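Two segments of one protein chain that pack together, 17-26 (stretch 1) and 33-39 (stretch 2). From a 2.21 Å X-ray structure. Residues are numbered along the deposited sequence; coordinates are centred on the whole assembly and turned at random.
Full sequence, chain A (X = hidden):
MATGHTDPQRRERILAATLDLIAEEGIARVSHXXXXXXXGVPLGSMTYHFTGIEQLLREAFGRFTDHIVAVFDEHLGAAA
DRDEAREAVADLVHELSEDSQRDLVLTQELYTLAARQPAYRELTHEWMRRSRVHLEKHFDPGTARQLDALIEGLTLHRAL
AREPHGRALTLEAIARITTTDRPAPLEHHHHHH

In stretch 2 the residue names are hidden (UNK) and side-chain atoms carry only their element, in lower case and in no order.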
ATOM      1  N   ALA A  17      -3.574   2.497  22.545  1.00 35.71           N
ATOM      2  CA  ALA A  17      -2.287   3.161  22.738  1.00 34.37           C
ATOM      3  C   ALA A  17      -1.240   2.562  21.801  1.00 34.75           C
ATOM      4  O   ALA A  17      -0.334   3.259  21.324  1.00 35.41           O
ATOM      5  CB  ALA A  17      -1.843   3.014  24.190  1.00 37.07           C
ATOM      6  N   THR A  18      -1.367   1.263  21.546  1.00 31.33           N
ATOM      7  CA  THR A  18      -0.450   0.570  20.651  1.00 30.20           C
ATOM      8  C   THR A  18      -0.620   1.125  19.229  1.00 27.88           C
ATOM      9  O   THR A  18       0.353   1.358  18.514  1.00 23.77           O
ATOM     10  CB  THR A  18      -0.733  -0.948  20.637  1.00 33.43           C
ATOM     11  OG1 THR A  18      -0.701  -1.454  21.978  1.00 35.81           O
ATOM     12  CG2 THR A  18       0.323  -1.682  19.806  1.00 35.59           C
ATOM     13  N   LEU A  19      -1.872   1.335  18.841  1.00 28.40           N
ATOM     14  CA  LEU A  19      -2.215   1.875  17.525  1.00 32.07           C
ATOM     15  C   LEU A  19      -1.708   3.315  17.422  1.00 31.96           C
ATOM     16  O   LEU A  19      -1.104   3.687  16.422  1.00 31.72           O
ATOM     17  CB  LEU A  19      -3.738   1.819  17.328  1.00 33.32           C
ATOM     18  CG  LEU A  19      -4.336   0.853  16.293  1.00 34.24           C
ATOM     19  CD1 LEU A  19      -3.373  -0.258  15.901  1.00 28.66           C
ATOM     20  CD2 LEU A  19      -5.625   0.296  16.867  1.00 36.41           C
ATOM     21  N   ASP A  20      -1.955   4.117  18.458  1.00 32.49           N
ATOM     22  CA  ASP A  20      -1.485   5.500  18.493  1.00 33.83           C
ATOM     23  C   ASP A  20       0.034   5.497  18.285  1.00 35.01           C
ATOM     24  O   ASP A  20       0.558   6.226  17.445  1.00 36.45           O
ATOM     25  CB  ASP A  20      -1.782   6.147  19.856  1.00 34.75           C
ATOM     26  CG  ASP A  20      -3.257   6.448  20.070  1.00 41.47           C
ATOM     27  OD1 ASP A  20      -3.627   6.758  21.225  1.00 43.07           O
ATOM     28  OD2 ASP A  20      -4.044   6.389  19.098  1.00 42.67           O
ATOM     29  N   LEU A  21       0.729   4.678  19.075  1.00 34.32           N
ATOM     30  CA  LEU A  21       2.181   4.568  19.004  1.00 34.06           C
ATOM     31  C   LEU A  21       2.669   4.223  17.597  1.00 33.80           C
ATOM     32  O   LEU A  21       3.539   4.901  17.057  1.00 33.56           O
ATOM     33  CB  LEU A  21       2.669   3.514  20.012  1.00 34.24           C
ATOM     34  CG  LEU A  21       4.172   3.252  20.194  1.00 36.25           C
ATOM     35  CD1 LEU A  21       4.733   2.528  18.976  1.00 39.94           C
ATOM     36  CD2 LEU A  21       4.901   4.576  20.421  1.00 37.48           C
ATOM     37  N   ILE A  22       2.113   3.174  16.998  1.00 34.50           N
ATOM     38  CA  ILE A  22       2.531   2.778  15.655  1.00 35.56           C
ATOM     39  C   ILE A  22       2.282   3.908  14.651  1.00 37.77           C
ATOM     40  O   ILE A  22       3.157   4.242  13.847  1.00 35.71           O
ATOM     41  CB  ILE A  22       1.790   1.491  15.190  1.00 36.26           C
ATOM     42  CG1 ILE A  22       2.221   0.303  16.058  1.00 35.01           C
ATOM     43  CG2 ILE A  22       2.096   1.191  13.719  1.00 31.51           C
ATOM     44  CD1 ILE A  22       1.469  -0.981  15.754  1.00 37.25           C
ATOM     45  N   ALA A  23       1.095   4.508  14.712  1.00 38.38           N
ATOM     46  CA  ALA A  23       0.749   5.599  13.799  1.00 38.88           C
ATOM     47  C   ALA A  23       1.718   6.779  13.915  1.00 39.65           C
ATOM     48  O   ALA A  23       2.174   7.319  12.915  1.00 38.94           O
ATOM     49  CB  ALA A  23      -0.670   6.071  14.068  1.00 34.43           C
ATOM     50  N   GLU A  24       2.033   7.170  15.143  1.00 43.06           N
ATOM     51  CA  GLU A  24       2.922   8.297  15.389  1.00 44.55           C
ATOM     52  C   GLU A  24       4.419   8.047  15.231  1.00 43.41           C
ATOM     53  O   GLU A  24       5.106   8.814  14.556  1.00 46.99           O
ATOM     54  CB  GLU A  24       2.669   8.858  16.789  1.00 48.85           C
ATOM     55  CG  GLU A  24       1.289   9.473  16.990  1.00 53.65           C
ATOM     56  CD  GLU A  24       1.031   9.870  18.440  1.00 56.72           C
ATOM     57  OE1 GLU A  24       1.885  10.568  19.036  1.00 59.47           O
ATOM     58  OE2 GLU A  24      -0.027   9.489  18.983  1.00 55.99           O
ATOM     59  N   GLU A  25       4.924   6.972  15.826  1.00 41.61           N
ATOM     60  CA  GLU A  25       6.362   6.692  15.790  1.00 40.09           C
ATOM     61  C   GLU A  25       6.816   5.536  14.913  1.00 39.34           C
ATOM     62  O   GLU A  25       8.017   5.362  14.697  1.00 37.43           O
ATOM     63  CB  GLU A  25       6.868   6.453  17.219  1.00 40.58           C
ATOM     64  CG  GLU A  25       6.690   7.652  18.156  1.00 40.84           C
ATOM     65  CD  GLU A  25       7.072   7.340  19.596  1.00 41.39           C
ATOM     66  OE1 GLU A  25       8.147   6.745  19.811  1.00 43.48           O
ATOM     67  OE2 GLU A  25       6.299   7.694  20.512  1.00 42.58           O
ATOM     68  N   GLY A  26       5.870   4.735  14.428  1.00 36.66           N
ATOM     69  CA  GLY A  26       6.232   3.612  13.587  1.00 35.47           C
ATOM     70  C   GLY A  26       6.289   2.295  14.338  1.00 36.79           C
ATOM     71  O   GLY A  26       6.427   2.265  15.566  1.00 37.75           O
ATOM     72  N   UNK A  33       6.989  -0.670  27.539  1.00 42.09           N
ATOM     73  CA  UNK A  33       7.082   0.538  28.352  1.00 41.77           C
ATOM     74  C   UNK A  33       6.408   1.754  27.720  1.00 41.53           C
ATOM     75  O   UNK A  33       5.635   2.454  28.379  1.00 40.93           O
ATOM     76  c   UNK A  33      12.548  -0.287  28.812  1.00 63.40           C
ATOM     77  n   UNK A  33      11.320   0.176  29.028  1.00 61.60           N
ATOM     78  c   UNK A  33      10.313  -0.509  29.838  1.00 56.45           C
ATOM     79  n   UNK A  33      13.395   0.397  28.053  1.00 64.80           N
ATOM     80  c   UNK A  33       8.547   0.861  28.652  1.00 45.65           C
ATOM     81  n   UNK A  33      12.929  -1.440  29.351  1.00 64.54           N
ATOM     82  c   UNK A  33       9.042   0.315  29.992  1.00 50.58           C
ATOM     83  N   UNK A  34       6.691   2.002  26.444  1.00 40.64           N
ATOM     84  CA  UNK A  34       6.110   3.145  25.752  1.00 40.64           C
ATOM     85  C   UNK A  34       4.588   3.062  25.693  1.00 42.15           C
ATOM     86  O   UNK A  34       3.890   4.067  25.857  1.00 42.92           O
ATOM     87  c   UNK A  34       6.660   3.242  24.329  1.00 42.46           C
ATOM     88  c   UNK A  34       8.561   3.992  22.879  1.00 46.54           C
ATOM     89  n   UNK A  34      10.006   4.155  22.779  1.00 47.13           N
ATOM     90  n   UNK A  34      10.406   1.946  22.264  1.00 47.16           N
ATOM     91  c   UNK A  34       8.165   3.405  24.233  1.00 44.28           C
ATOM     92  n   UNK A  34      12.160   3.410  22.480  1.00 51.42           N
ATOM     93  c   UNK A  34      10.853   3.172  22.495  1.00 49.73           C
ATOM     94  N   UNK A  35       4.074   1.859  25.461  1.00 41.45           N
ATOM     95  CA  UNK A  35       2.636   1.656  25.366  1.00 39.08           C
ATOM     96  C   UNK A  35       1.953   1.824  26.711  1.00 40.03           C
ATOM     97  O   UNK A  35       0.920   2.493  26.808  1.00 40.71           O
ATOM     98  c   UNK A  35       2.318   0.259  24.775  1.00 38.62           C
ATOM     99  c   UNK A  35       0.820  -0.033  24.865  1.00 34.43           C
ATOM    100  c   UNK A  35       2.788  -1.169  22.707  1.00 39.99           C
ATOM    101  c   UNK A  35       2.796   0.210  23.318  1.00 37.03           C
ATOM    102  N   UNK A  36       2.526   1.230  27.753  1.00 40.70           N
ATOM    103  CA  UNK A  36       1.941   1.348  29.085  1.00 40.73           C
ATOM    104  C   UNK A  36       1.779   2.824  29.445  1.00 40.01           C
ATOM    105  O   UNK A  36       0.733   3.238  29.948  1.00 40.42           O
ATOM    106  c   UNK A  36       2.820   0.638  30.123  1.00 41.27           C
ATOM    107  N   UNK A  37       2.813   3.616  29.177  1.00 41.46           N
ATOM    108  CA  UNK A  37       2.764   5.048  29.465  1.00 43.32           C
ATOM    109  C   UNK A  37       1.628   5.754  28.724  1.00 43.76           C
ATOM    110  O   UNK A  37       0.899   6.563  29.311  1.00 42.03           O
ATOM    111  c   UNK A  37       3.745   7.637  30.716  1.00 51.85           C
ATOM    112  c   UNK A  37       4.090   5.710  29.092  1.00 46.73           C
ATOM    113  n   UNK A  37       2.881   8.639  30.848  1.00 52.60           N
ATOM    114  c   UNK A  37       4.102   7.228  29.293  1.00 49.44           C
ATOM    115  o   UNK A  37       4.252   7.067  31.683  1.00 54.13           O
ATOM    116  N   UNK A  38       1.482   5.458  27.433  1.00 42.58           N
ATOM    117  CA  UNK A  38       0.428   6.079  26.636  1.00 42.38           C
ATOM    118  C   UNK A  38      -0.963   5.628  27.094  1.00 43.10           C
ATOM    119  O   UNK A  38      -1.915   6.403  27.082  1.00 43.32           O
ATOM    120  n   UNK A  38       3.509   8.177  20.697  1.00 41.82           N
ATOM    121  c   UNK A  38       2.564   7.541  21.378  1.00 43.23           C
ATOM    122  c   UNK A  38       1.934   5.850  23.062  1.00 41.60           C
ATOM    123  c   UNK A  38       1.769   6.407  24.469  1.00 41.44           C
ATOM    124  n   UNK A  38       2.896   6.607  22.266  1.00 44.36           N
ATOM    125  c   UNK A  38       0.604   5.732  25.156  1.00 41.49           C
ATOM    126  n   UNK A  38       1.286   7.835  21.170  1.00 41.36           N
ATOM    127  N   UNK A  39      -1.077   4.364  27.483  1.00 43.27           N
ATOM    128  CA  UNK A  39      -2.353   3.830  27.941  1.00 42.10           C
ATOM    129  C   UNK A  39      -2.597   4.240  29.386  1.00 43.20           C
ATOM    130  O   UNK A  39      -3.695   4.056  29.920  1.00 43.74           O
ATOM    131  c   UNK A  39      -2.353   2.307  27.827  1.00 41.91           C
TER

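Position 33 opens the second helical segment with seven side-chain atoms, three carbons followed by a nitrogen and then a carbon carrying two more nitrogens. This unbranched chain ending in a guanidinium is R33. Its side chain is out of reach of stretch 1, and, being exposed, it touches a crystal neighbour instead.

Position 34 repeats the same pattern of four carbons and three nitrogens, but its CA-to-CB bond points toward stretch 1. The third carbon of the chain lies beside L21 and E25, and the terminal group again defines an arginine, R34. Its CD is 4.4 Å from L21 CD2 and 4.1 Å from E25 OE1. The carboxylate oxygen E25 OE1 is 4.4 Å from R34 NE but well out of the guanidinium plane, so the two charges are near each other without an N-H directed at the oxygen.

At position 35 there are four carbons, forked at the first, with one arm two carbons long; the one-carbon arm lies against T18 and A17. This is I35, buried, with chi1 m and chi2 t. Its CG2 approaches T18 OG1 at 3.6 Å and A17 CB at 4.1 Å, filling the space beside the small side chain of A17.

A single carbon at position 36 identifies A36; its CA-to-CB bond points away from stretch 1 and it makes no contact with it. Position 37 has three carbons, the third bearing one oxygen and one nitrogen. The terminal amide makes it Q37, whose end leads away from stretch 1.

Position 38 has a third long chain of four carbons and three nitrogens, whose CA-to-CB bond points toward stretch 1 and whose side chain sits among A17, D20, L21 and E24, reaching E25. It is R38, with chi1 m and chi2 and chi3 both t, an extended course that carries the guanidinium to two acids. R38 NH1 donates to E24 OE2 at 3.0 Å and R38 NH2 to E25 OE2 at 2.8 Å, both within salt bridges; a weak bond joins R38 NH2 to E24 OE1 at 3.3 Å. Both acceptors of the stronger bonds lie near the guanidinium plane, while L21 CA covers one face.

At position 39 the single side-chain carbon, CB, lies 3.7 Å from A17 CB; this is A39.

The helices cross at 116°, with their axes 8.9 Å apart at closest approach. A17, lacking bulk beyond CB, meets A39 and I35, and its CA comes within 5.2 Å of A39 CA. From this apolar meeting point, R38 runs along stretch 1 past L21, its aliphatic part packing against the helix before its charge is met by E24 and E25.

Stretch 2 33-39: RRIAQRA
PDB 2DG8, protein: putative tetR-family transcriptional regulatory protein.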